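Local coordinates for protein biphenyl 2,3-Dioxygenase Beta Subunit (Sphingobium yanoikuyae, PDB 2GBW) that probably serves as the non-catalytic beta subunit of a ring-hydroxylating dioxygenase, assembling with alpha subunits into an enzyme that adds dioxygen to aromatic rings such as biphenyl, at residues 30-35 and 84-89; 43-48 and 70-75; 114-119 and 144-149; 139-144 and 155-160. All coordinates share one frame; numbering follows the deposited sequence.

Contact 1. Residues 30-35 and 84-89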
# COMPACT_ATOMS: atom_id res chain seq x y z
N GLY B 30 18.07 22.18 -4.79
CA GLY B 30 17.57 22.93 -5.91
C GLY B 30 18.58 23.79 -6.63
O GLY B 30 18.18 24.73 -7.29
N GLN B 31 19.88 23.48 -6.50
CA GLN B 31 20.93 24.22 -7.20
C GLN B 31 21.20 23.68 -8.61
O GLN B 31 22.34 23.34 -8.97
CB GLN B 31 22.24 24.24 -6.37
CG GLN B 31 22.04 24.84 -4.99
CD GLN B 31 23.28 24.94 -4.21
OE1 GLN B 31 24.17 25.78 -4.53
NE2 GLN B 31 23.35 24.15 -3.11
N TYR B 32 20.17 23.69 -9.45
CA TYR B 32 20.25 23.08 -10.77
C TYR B 32 21.15 23.81 -11.76
O TYR B 32 21.79 23.19 -12.59
CB TYR B 32 18.85 22.90 -11.33
CG TYR B 32 18.00 22.00 -10.47
CD1 TYR B 32 18.39 20.71 -10.23
CD2 TYR B 32 16.84 22.45 -9.88
CE1 TYR B 32 17.65 19.88 -9.46
CE2 TYR B 32 16.09 21.62 -9.09
CZ TYR B 32 16.51 20.33 -8.89
OH TYR B 32 15.80 19.46 -8.11
N ARG B 33 21.20 25.12 -11.67
CA ARG B 33 22.03 25.90 -12.57
C ARG B 33 23.50 25.66 -12.30
O ARG B 33 24.30 25.49 -13.20
CB ARG B 33 21.72 27.38 -12.41
CG ARG B 33 20.46 27.81 -13.10
CD ARG B 33 20.09 29.20 -12.69
NE ARG B 33 19.13 29.80 -13.60
CZ ARG B 33 18.31 30.78 -13.25
NH1 ARG B 33 18.35 31.26 -12.02
NH2 ARG B 33 17.45 31.28 -14.13
N GLU B 34 23.84 25.66 -11.02
CA GLU B 34 25.18 25.33 -10.58
C GLU B 34 25.59 23.92 -11.00
O GLU B 34 26.72 23.69 -11.40
CB GLU B 34 25.25 25.50 -9.07
CG GLU B 34 25.12 26.96 -8.63
CD GLU B 34 23.72 27.37 -8.18
OE1 GLU B 34 22.70 26.91 -8.74
OE2 GLU B 34 23.65 28.20 -7.25
N TRP B 35 24.65 22.98 -10.93
CA TRP B 35 24.85 21.63 -11.44
C TRP B 35 25.16 21.63 -12.93
O TRP B 35 26.15 21.06 -13.36
CB TRP B 35 23.62 20.77 -11.15
CG TRP B 35 23.65 19.41 -11.76
CD1 TRP B 35 24.47 18.39 -11.41
CD2 TRP B 35 22.83 18.92 -12.81
NE1 TRP B 35 24.22 17.30 -12.18
CE2 TRP B 35 23.21 17.60 -13.05
CE3 TRP B 35 21.80 19.47 -13.58
CZ2 TRP B 35 22.59 16.81 -14.02
CZ3 TRP B 35 21.19 18.70 -14.53
CH2 TRP B 35 21.59 17.39 -14.75
N ARG B 84 12.36 25.24 -16.01
CA ARG B 84 11.01 24.97 -15.53
C ARG B 84 10.98 25.09 -14.01
O ARG B 84 10.01 25.57 -13.43
CB ARG B 84 10.54 23.57 -15.92
CG ARG B 84 9.10 23.22 -15.43
CD ARG B 84 8.68 21.82 -15.85
NE ARG B 84 7.44 21.43 -15.16
CZ ARG B 84 7.36 20.72 -14.03
NH1 ARG B 84 8.44 20.25 -13.43
NH2 ARG B 84 6.17 20.45 -13.49
N LEU B 85 12.07 24.69 -13.35
CA LEU B 85 12.09 24.78 -11.90
C LEU B 85 12.53 26.19 -11.41
O LEU B 85 12.58 26.41 -10.20
CB LEU B 85 12.93 23.65 -11.31
CG LEU B 85 12.60 22.24 -11.81
CD1 LEU B 85 13.83 21.33 -11.68
CD2 LEU B 85 11.38 21.64 -11.07
N TYR B 86 12.79 27.13 -12.33
CA TYR B 86 13.20 28.53 -12.04
C TYR B 86 12.28 29.56 -12.68
O TYR B 86 11.61 30.35 -12.00
CB TYR B 86 14.57 28.85 -12.63
CG TYR B 86 15.70 28.25 -11.90
CD1 TYR B 86 16.10 26.96 -12.16
CD2 TYR B 86 16.41 28.98 -10.94
CE1 TYR B 86 17.13 26.41 -11.52
CE2 TYR B 86 17.45 28.42 -10.27
CZ TYR B 86 17.80 27.12 -10.57
OH TYR B 86 18.84 26.53 -9.92
N SER B 87 12.27 29.54 -14.02
CA SER B 87 11.63 30.57 -14.84
C SER B 87 10.10 30.42 -14.84
O SER B 87 9.39 31.12 -15.60
CB SER B 87 12.22 30.53 -16.26
OG SER B 87 13.63 30.77 -16.22
N GLY B 88 9.59 29.55 -13.98
CA GLY B 88 8.18 29.33 -13.84
C GLY B 88 7.70 29.25 -12.42
O GLY B 88 8.35 28.64 -11.56
N GLN B 89 6.58 29.93 -12.18
CA GLN B 89 5.67 29.60 -11.10
C GLN B 89 4.95 28.31 -11.57
O GLN B 89 4.03 28.37 -12.38
CB GLN B 89 4.59 30.69 -10.81
CG GLN B 89 4.61 32.03 -11.63
CD GLN B 89 3.97 31.93 -13.03
OE1 GLN B 89 4.15 32.81 -13.89
NE2 GLN B 89 3.20 30.85 -13.26
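R33 lays its side chain over one face of the Y86 ring, its extended chain running along the ring from the hydroxyl end so that methylene and guanidinium share one surface. CD stands over the face, 3.9 Å from the centroid of the Y86 ring, in a CH-pi contact. Farther out the guanidinium makes an off-centre cation-pi contact, with R33 CZ 4.0 Å from the same centroid and the two planes 31° apart; R33 NH1 comes within 3.2 Å of Y86 CD2. Arginine suits the place because its aliphatic part and its flat cation can both use an aromatic face, while E83 pairs with R33 NH2 and probably helps hold its end. The tip of Y86 meets the first turn of helix 32-38: R33 N donates to Y86 OH over 3.3 Å at 160°. Beside this, Y32 packs in two directions, its CB near the plane of the Y86 ring at the edge and its CE2 3.4 Å from L85 CD1. Glycine readily adopts the positive phi found at G30. The contact thus marks a surface junction between consecutive helices, in which a Schellman motif at G30 closes helix 10-28 and Q31 is the N-cap residue of helix 32-38, with Y86 from the loop after helix 75-84 packed against it.

Contact 2. Residues 43-48 and 70-75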
# COMPACT_ATOMS: atom_id res chain seq x y z
N ASP B 43 28.78 18.61 -24.15
CA ASP B 43 28.47 17.56 -25.13
C ASP B 43 27.66 16.41 -24.53
O ASP B 43 27.62 15.31 -25.09
CB ASP B 43 29.77 17.01 -25.74
CG ASP B 43 30.75 16.48 -24.72
OD1 ASP B 43 31.06 17.21 -23.74
OD2 ASP B 43 31.30 15.35 -24.94
N ILE B 44 26.98 16.69 -23.43
CA ILE B 44 26.17 15.73 -22.69
C ILE B 44 25.12 15.07 -23.58
O ILE B 44 24.55 15.71 -24.44
CB ILE B 44 25.46 16.42 -21.45
CG1 ILE B 44 24.68 15.41 -20.62
CG2 ILE B 44 24.54 17.57 -21.84
CD1 ILE B 44 25.49 14.33 -20.03
N HIS B 45 24.90 13.79 -23.37
CA HIS B 45 23.66 13.12 -23.77
C HIS B 45 23.13 12.49 -22.51
O HIS B 45 23.78 11.67 -21.91
CB HIS B 45 23.91 12.05 -24.83
CG HIS B 45 22.65 11.38 -25.30
ND1 HIS B 45 22.59 10.02 -25.53
CD2 HIS B 45 21.42 11.87 -25.53
CE1 HIS B 45 21.36 9.71 -25.90
NE2 HIS B 45 20.63 10.81 -25.90
N TYR B 46 21.90 12.89 -22.15
CA TYR B 46 21.25 12.48 -20.94
C TYR B 46 20.05 11.67 -21.39
O TYR B 46 19.15 12.21 -22.03
CB TYR B 46 20.86 13.75 -20.20
CG TYR B 46 20.32 13.55 -18.83
CD1 TYR B 46 19.02 13.09 -18.67
CD2 TYR B 46 21.07 13.84 -17.68
CE1 TYR B 46 18.47 12.94 -17.44
CE2 TYR B 46 20.51 13.66 -16.40
CZ TYR B 46 19.22 13.22 -16.30
OH TYR B 46 18.61 13.03 -15.07
N TRP B 47 20.06 10.37 -21.09
CA TRP B 47 19.21 9.39 -21.76
C TRP B 47 18.60 8.39 -20.77
O TRP B 47 19.30 7.77 -20.01
CB TRP B 47 20.03 8.69 -22.82
CG TRP B 47 19.38 7.64 -23.59
CD1 TRP B 47 18.07 7.59 -23.96
CD2 TRP B 47 20.00 6.48 -24.10
NE1 TRP B 47 17.85 6.44 -24.68
CE2 TRP B 47 19.03 5.75 -24.80
CE3 TRP B 47 21.32 6.00 -24.05
CZ2 TRP B 47 19.32 4.54 -25.40
CZ3 TRP B 47 21.61 4.78 -24.66
CH2 TRP B 47 20.59 4.07 -25.32
N MET B 48 17.27 8.30 -20.79
CA MET B 48 16.48 7.35 -19.98
C MET B 48 15.53 6.56 -20.91
O MET B 48 14.40 6.97 -21.17
CB MET B 48 15.68 8.06 -18.88
CG MET B 48 14.87 7.11 -17.90
SD MET B 48 13.84 8.05 -16.75
CE MET B 48 15.16 8.71 -15.66
N ILE B 70 12.22 8.44 -22.15
CA ILE B 70 11.62 9.43 -21.23
C ILE B 70 12.48 10.69 -21.19
O ILE B 70 11.96 11.82 -21.21
CB ILE B 70 11.40 8.83 -19.82
CG1 ILE B 70 10.38 7.66 -19.94
CG2 ILE B 70 10.86 9.90 -18.82
CD1 ILE B 70 10.47 6.67 -18.76
N TYR B 71 13.79 10.50 -21.19
CA TYR B 71 14.74 11.58 -21.45
C TYR B 71 15.64 11.21 -22.64
O TYR B 71 16.10 10.08 -22.77
CB TYR B 71 15.65 11.84 -20.23
CG TYR B 71 15.03 12.43 -19.00
CD1 TYR B 71 14.27 11.66 -18.10
CD2 TYR B 71 15.18 13.78 -18.71
CE1 TYR B 71 13.70 12.26 -16.96
CE2 TYR B 71 14.64 14.35 -17.57
CZ TYR B 71 13.90 13.57 -16.70
OH TYR B 71 13.37 14.18 -15.57
N ASN B 72 15.88 12.18 -23.50
CA ASN B 72 16.76 12.03 -24.63
C ASN B 72 17.25 13.42 -25.05
O ASN B 72 16.84 13.96 -26.09
CB ASN B 72 16.02 11.32 -25.75
CG ASN B 72 16.92 10.59 -26.68
OD1 ASN B 72 18.16 10.75 -26.66
ND2 ASN B 72 16.31 9.82 -27.57
N ASP B 73 18.18 13.96 -24.27
CA ASP B 73 18.46 15.39 -24.28
C ASP B 73 19.91 15.69 -24.51
O ASP B 73 20.79 14.93 -24.03
CB ASP B 73 18.09 16.00 -22.92
CG ASP B 73 16.58 15.94 -22.62
OD1 ASP B 73 15.77 15.86 -23.56
OD2 ASP B 73 16.24 15.94 -21.41
N ASP B 74 20.13 16.81 -25.22
CA ASP B 74 21.43 17.48 -25.29
C ASP B 74 21.47 18.63 -24.26
O ASP B 74 20.54 18.82 -23.50
CB ASP B 74 21.71 17.93 -26.74
CG ASP B 74 20.82 19.07 -27.23
OD1 ASP B 74 20.15 19.70 -26.40
OD2 ASP B 74 20.75 19.30 -28.48
N PHE B 75 22.58 19.38 -24.22
CA PHE B 75 22.75 20.39 -23.18
C PHE B 75 21.67 21.44 -23.18
O PHE B 75 21.16 21.80 -22.14
CB PHE B 75 24.12 21.10 -23.35
CG PHE B 75 24.47 21.97 -22.22
CD1 PHE B 75 25.07 21.44 -21.09
CD2 PHE B 75 24.31 23.34 -22.29
CE1 PHE B 75 25.46 22.23 -20.03
CE2 PHE B 75 24.71 24.16 -21.21
CZ PHE B 75 25.26 23.59 -20.07
O HOH W 1 24.99 18.27 -25.54
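Strand 71-73 forms one edge of this chain's mixed sheet, pairing antiparallel with strand 44-49, and the contact includes H45, a residue that has been seen to bind zinc, although no zinc is bound to this chain here. Y46 and D73 are a hydrogen-bonded pair, Y46 N giving to D73 O and D73 N to Y46 O, both at 3.0 Å. At the far end the ladder is distorted: M48 N donates to Y71 O and I70 N to M48 O, so I70 and Y71 both face M48 in a classic beta bulge. On the face carrying H45, the imidazole swings across to N72, where H45 NE2 donates to N72 OD1 over a short 2.6 Å and an almost straight 170°. The acceptor lies in the ring plane, and the donor sits nearly along its C=O axis. Asparagine suits this position because its other end, ND2, is held by P65 O, which probably fixes the amide orientation. On the opposite face Y46, M48 and Y71 pack together. Y46 turns an edge toward the face of Y71, with ring centroids 5.3 Å apart and planes at 61°, while M48 SD lies 3.9 Å from Y71 CD1 in a Met-aromatic contact at the ring edge. Y46 OH accepts from C174 N and Y71 OH bonds to L170 O, tying both rings to the C-terminal tail. The whole is an antiparallel strand pair ended by a classic bulge, with the H45–N72 hydrogen bond on one face and a tyrosine pair on the other.

Contact 3. Residues 114-119 and 144-149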
# COMPACT_ATOMS: atom_id res chain seq x y z
N GLY B 114 41.48 9.15 -20.98
CA GLY B 114 41.26 9.80 -19.67
C GLY B 114 39.82 9.76 -19.17
O GLY B 114 39.50 10.34 -18.12
N GLU B 115 38.95 9.07 -19.89
CA GLU B 115 37.53 9.07 -19.56
C GLU B 115 37.27 7.90 -18.65
O GLU B 115 38.08 6.96 -18.59
CB GLU B 115 36.69 8.96 -20.83
CG GLU B 115 37.15 9.98 -21.92
CD GLU B 115 36.47 9.79 -23.28
OE1 GLU B 115 35.85 8.72 -23.53
OE2 GLU B 115 36.54 10.73 -24.11
N LEU B 116 36.17 7.99 -17.91
CA LEU B 116 35.81 7.01 -16.88
C LEU B 116 34.43 6.48 -17.14
O LEU B 116 33.50 7.25 -17.37
CB LEU B 116 35.83 7.65 -15.50
CG LEU B 116 37.19 8.15 -15.03
CD1 LEU B 116 36.96 9.14 -13.92
CD2 LEU B 116 37.99 6.94 -14.60
N ASP B 117 34.30 5.16 -17.10
CA ASP B 117 33.01 4.51 -17.13
C ASP B 117 32.65 4.23 -15.70
O ASP B 117 33.38 3.53 -14.99
CB ASP B 117 33.04 3.19 -17.90
CG ASP B 117 33.25 3.38 -19.40
OD1 ASP B 117 32.70 4.34 -19.97
OD2 ASP B 117 33.94 2.54 -20.02
N VAL B 118 31.48 4.71 -15.31
CA VAL B 118 31.00 4.64 -13.92
C VAL B 118 29.58 4.08 -13.79
O VAL B 118 28.58 4.64 -14.31
CB VAL B 118 31.10 6.01 -13.21
CG1 VAL B 118 30.85 5.86 -11.68
CG2 VAL B 118 32.46 6.68 -13.51
N LEU B 119 29.48 2.98 -13.05
CA LEU B 119 28.23 2.35 -12.69
C LEU B 119 27.82 2.75 -11.26
O LEU B 119 28.64 2.86 -10.36
CB LEU B 119 28.38 0.84 -12.75
CG LEU B 119 28.87 0.27 -14.08
CD1 LEU B 119 29.26 -1.21 -13.89
CD2 LEU B 119 27.79 0.44 -15.13
N LEU B 144 32.34 9.91 -17.50
CA LEU B 144 32.81 11.18 -16.94
C LEU B 144 34.16 11.53 -17.51
O LEU B 144 34.94 10.65 -17.90
CB LEU B 144 33.00 11.04 -15.44
CG LEU B 144 31.86 10.56 -14.54
CD1 LEU B 144 32.38 10.58 -13.13
CD2 LEU B 144 30.60 11.41 -14.61
N ARG B 145 34.48 12.82 -17.54
CA ARG B 145 35.87 13.22 -17.74
C ARG B 145 36.28 14.20 -16.66
O ARG B 145 35.47 14.89 -16.05
CB ARG B 145 36.10 13.84 -19.11
CG ARG B 145 35.25 15.08 -19.34
CD ARG B 145 35.74 15.85 -20.58
NE ARG B 145 35.27 15.20 -21.80
CZ ARG B 145 34.11 15.46 -22.42
NH1 ARG B 145 33.27 16.39 -21.98
NH2 ARG B 145 33.80 14.77 -23.51
N ARG B 146 37.58 14.23 -16.43
CA ARG B 146 38.19 15.16 -15.51
C ARG B 146 38.01 16.58 -16.00
O ARG B 146 38.18 16.87 -17.18
CB ARG B 146 39.68 14.84 -15.36
CG ARG B 146 39.95 13.73 -14.35
CD ARG B 146 40.16 12.37 -15.04
NE ARG B 146 40.55 11.32 -14.08
CZ ARG B 146 40.81 10.05 -14.40
NH1 ARG B 146 40.74 9.65 -15.67
NH2 ARG B 146 41.13 9.18 -13.45
N ASP B 147 37.63 17.45 -15.08
CA ASP B 147 37.44 18.86 -15.37
C ASP B 147 37.98 19.66 -14.18
O ASP B 147 37.36 19.71 -13.12
CB ASP B 147 35.96 19.13 -15.62
CG ASP B 147 35.73 20.54 -16.15
OD1 ASP B 147 35.99 20.80 -17.36
OD2 ASP B 147 35.31 21.38 -15.32
N GLY B 148 39.16 20.24 -14.35
CA GLY B 148 39.85 20.93 -13.26
C GLY B 148 40.21 19.95 -12.15
O GLY B 148 40.86 18.93 -12.40
N ASN B 149 39.79 20.26 -10.93
CA ASN B 149 40.00 19.37 -9.79
C ASN B 149 38.80 18.46 -9.56
O ASN B 149 38.73 17.78 -8.53
CB ASN B 149 40.29 20.16 -8.50
CG ASN B 149 41.73 19.95 -8.00
OD1 ASN B 149 42.70 20.14 -8.75
ND2 ASN B 149 41.86 19.55 -6.72
O HOH W 2 39.43 12.92 -18.33
O HOH W 3 37.12 13.09 -22.95
O HOH W 4 34.83 12.38 -25.39
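R146 starts with CG anti to its carbonyl carbon (chi1 -83°) and then bends at chi2 (98°), which brings its guanidinium back over the start of strand 115-128. L116 likewise has CG anti to the carbonyl carbon (chi1 -64°), so its branched end comes beneath the flat cation. The two side chains cross at about a right angle, with L116 CD1 4.0 Å from R146 CZ, over the centre of one guanidinium face. A branched aliphatic tip suits that face, which offers no N-H, while the edge remains available for polar partners. There R146 NH1 donates to G114 O across 2.8 Å; the donor stands well above the carbonyl plane, and the bond is bent. The same G114 O accepts from a water that in turn accepts from R146 N, so one carbonyl is gripped twice. E110, on strand 98-112, forms a salt bridge with R146 NH2. G114 has positive phi, which glycine tolerates easily in a tight turn between strands. Next to this the backbones pair at L116 and L144, antiparallel and hydrogen-bonded: L116 N donates to L144 O and L144 N to L116 O, each at 2.9 Å. Their side chains share one face, and V118 CG2 adds apolar packing 3.9 Å from L144 CD1. On the other side E115 OE2 reaches R145 through two waters, to NE and NH2, while E115 OE1 forms a salt bridge with K143. Beyond E115 and R145 the chains part, as expected of the splayed open end of a long, twisted beta hairpin.

Contact 4. Residues 139-144 and 155-160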
# COMPACT_ATOMS: atom_id res chain seq x y z
N GLY B 139 19.46 2.05 -12.23
CA GLY B 139 20.90 1.91 -12.53
C GLY B 139 21.32 3.14 -13.32
O GLY B 139 20.56 3.73 -14.12
N ARG B 140 22.52 3.61 -13.07
CA ARG B 140 23.06 4.72 -13.77
C ARG B 140 24.39 4.26 -14.41
O ARG B 140 25.21 3.61 -13.77
CB ARG B 140 23.30 5.89 -12.81
CG ARG B 140 23.98 7.07 -13.49
CD ARG B 140 23.93 8.33 -12.66
NE ARG B 140 24.69 8.19 -11.42
CZ ARG B 140 24.75 9.10 -10.46
NH1 ARG B 140 24.14 10.25 -10.60
NH2 ARG B 140 25.48 8.87 -9.37
N GLU B 141 24.56 4.60 -15.68
CA GLU B 141 25.77 4.28 -16.43
C GLU B 141 26.27 5.62 -16.99
O GLU B 141 25.62 6.19 -17.87
CB GLU B 141 25.48 3.26 -17.53
CG GLU B 141 24.98 1.92 -16.99
CD GLU B 141 24.50 0.93 -18.04
OE1 GLU B 141 24.49 1.22 -19.26
OE2 GLU B 141 24.13 -0.20 -17.60
N ASP B 142 27.37 6.14 -16.41
CA ASP B 142 27.98 7.45 -16.82
C ASP B 142 29.29 7.23 -17.54
O ASP B 142 30.02 6.28 -17.24
CB ASP B 142 28.30 8.34 -15.60
CG ASP B 142 27.07 8.96 -14.93
OD1 ASP B 142 25.96 8.99 -15.52
OD2 ASP B 142 27.26 9.48 -13.78
N LYS B 143 29.62 8.17 -18.44
CA LYS B 143 30.98 8.45 -18.86
C LYS B 143 31.28 9.82 -18.29
O LYS B 143 30.53 10.79 -18.54
CB LYS B 143 31.10 8.53 -20.37
CG LYS B 143 30.69 7.26 -21.15
CD LYS B 143 31.64 7.02 -22.33
CE LYS B 143 33.02 6.48 -21.89
NZ LYS B 143 34.18 6.79 -22.79
N LEU B 144 32.34 9.91 -17.50
CA LEU B 144 32.81 11.18 -16.94
C LEU B 144 34.16 11.53 -17.51
O LEU B 144 34.94 10.65 -17.90
CB LEU B 144 33.00 11.04 -15.44
CG LEU B 144 31.86 10.56 -14.54
CD1 LEU B 144 32.38 10.58 -13.13
CD2 LEU B 144 30.60 11.41 -14.61
N ARG B 155 28.15 11.59 -20.67
CA ARG B 155 27.10 10.65 -21.09
C ARG B 155 26.47 10.10 -19.85
O ARG B 155 27.17 9.75 -18.92
CB ARG B 155 27.70 9.47 -21.89
CG ARG B 155 28.38 9.85 -23.23
CD ARG B 155 27.27 10.13 -24.23
NE ARG B 155 27.72 10.40 -25.60
CZ ARG B 155 28.30 11.52 -26.02
NH1 ARG B 155 28.54 12.52 -25.19
NH2 ARG B 155 28.67 11.61 -27.30
N ARG B 156 25.13 10.10 -19.80
CA ARG B 156 24.40 9.57 -18.65
C ARG B 156 23.27 8.75 -19.17
O ARG B 156 22.39 9.27 -19.87
CB ARG B 156 23.91 10.67 -17.73
CG ARG B 156 22.97 10.19 -16.57
CD ARG B 156 23.03 11.18 -15.43
NE ARG B 156 24.27 11.13 -14.69
CZ ARG B 156 24.66 12.05 -13.81
NH1 ARG B 156 23.87 13.10 -13.57
NH2 ARG B 156 25.85 11.94 -13.20
N LYS B 157 23.29 7.47 -18.83
CA LYS B 157 22.19 6.57 -19.16
C LYS B 157 21.56 6.11 -17.88
O LYS B 157 22.29 5.64 -16.99
CB LYS B 157 22.69 5.39 -19.99
CG LYS B 157 21.57 4.51 -20.55
CD LYS B 157 22.20 3.43 -21.43
CE LYS B 157 21.15 2.49 -22.00
NZ LYS B 157 21.90 1.47 -22.79
N LEU B 158 20.22 6.23 -17.79
CA LEU B 158 19.43 5.92 -16.59
C LEU B 158 18.48 4.79 -16.92
O LEU B 158 17.65 4.91 -17.85
CB LEU B 158 18.63 7.14 -16.11
CG LEU B 158 19.50 8.37 -15.70
CD1 LEU B 158 18.71 9.68 -15.57
CD2 LEU B 158 20.30 8.04 -14.41
N ILE B 159 18.59 3.71 -16.16
CA ILE B 159 17.86 2.49 -16.44
C ILE B 159 16.85 2.26 -15.32
O ILE B 159 17.22 1.92 -14.20
CB ILE B 159 18.81 1.31 -16.53
CG1 ILE B 159 19.90 1.63 -17.59
CG2 ILE B 159 17.98 0.07 -16.86
CD1 ILE B 159 21.17 0.91 -17.34
N LEU B 160 15.58 2.51 -15.61
CA LEU B 160 14.54 2.42 -14.62
C LEU B 160 14.26 0.97 -14.25
O LEU B 160 14.12 0.12 -15.14
CB LEU B 160 13.28 3.04 -15.19
CG LEU B 160 13.26 4.53 -15.30
CD1 LEU B 160 11.95 4.98 -16.06
CD2 LEU B 160 13.29 5.10 -13.90
O HOH W 5 23.45 -0.20 -20.95
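Two like-charged guanidiniums lie one on the other: R140 is stacked on R156, planes 28° apart, and R140 NH1 comes within 3.5 Å of R156 NH2. The surrounding carboxylates probably offset the repulsion. D142 is gripped side-on by R156, with R156 NE to D142 OD1 and R156 NH2 to D142 OD2 both at 2.9 Å and nearly straight. OD1 uses its syn lone pair, whereas OD2 is approached from above the carboxylate plane. The carboxylate of C174 pairs with both arginines, E23 adds a salt bridge to R156, and Y20 OH bonds D142 OD2. This buried network probably favours the charged form of D142. Arginine suits both sites because its planar cation can stack and still bond at its edge. On the opposite face E141 and K157 run side by side, and a water bridges E141 OE1 to K157 NZ, which are 4.4 Å apart. I159 CD1 presses against E141 OE2 at 3.2 Å. The backbone ladder is regular, with E141 N to K157 O and K157 N to E141 O each at 2.8 Å, while R155 N to K143 O stretches to 3.3 Å. It is a regular antiparallel stretch of a beta hairpin, here carrying a salt-bridge network against helix 10-28 in an NTF2-like sheet.

In the fold
Along the chain, contact 2 falls between the two segments of contact 1, and contacts 3 and 4 follow, their segments alternating. Contacts 2, 3 and 4 belong to one mixed sheet: contacts 3 and 4 share L144 and strand 132-147, their centres about 13 Å apart, and contacts 2 and 4 meet where strands 44-49 and 150-160 are neighbours, centres about 10 Å apart. Contact 2 also reaches contact 3 through the D43–R145 salt bridge. Contact 1 sits at the surface among the helices, about 17 Å from contact 2 between centres, yet W35 packs on Y46 and R156. Sheet and helices thus form one unit, consistent with the family's NTF2-like fold.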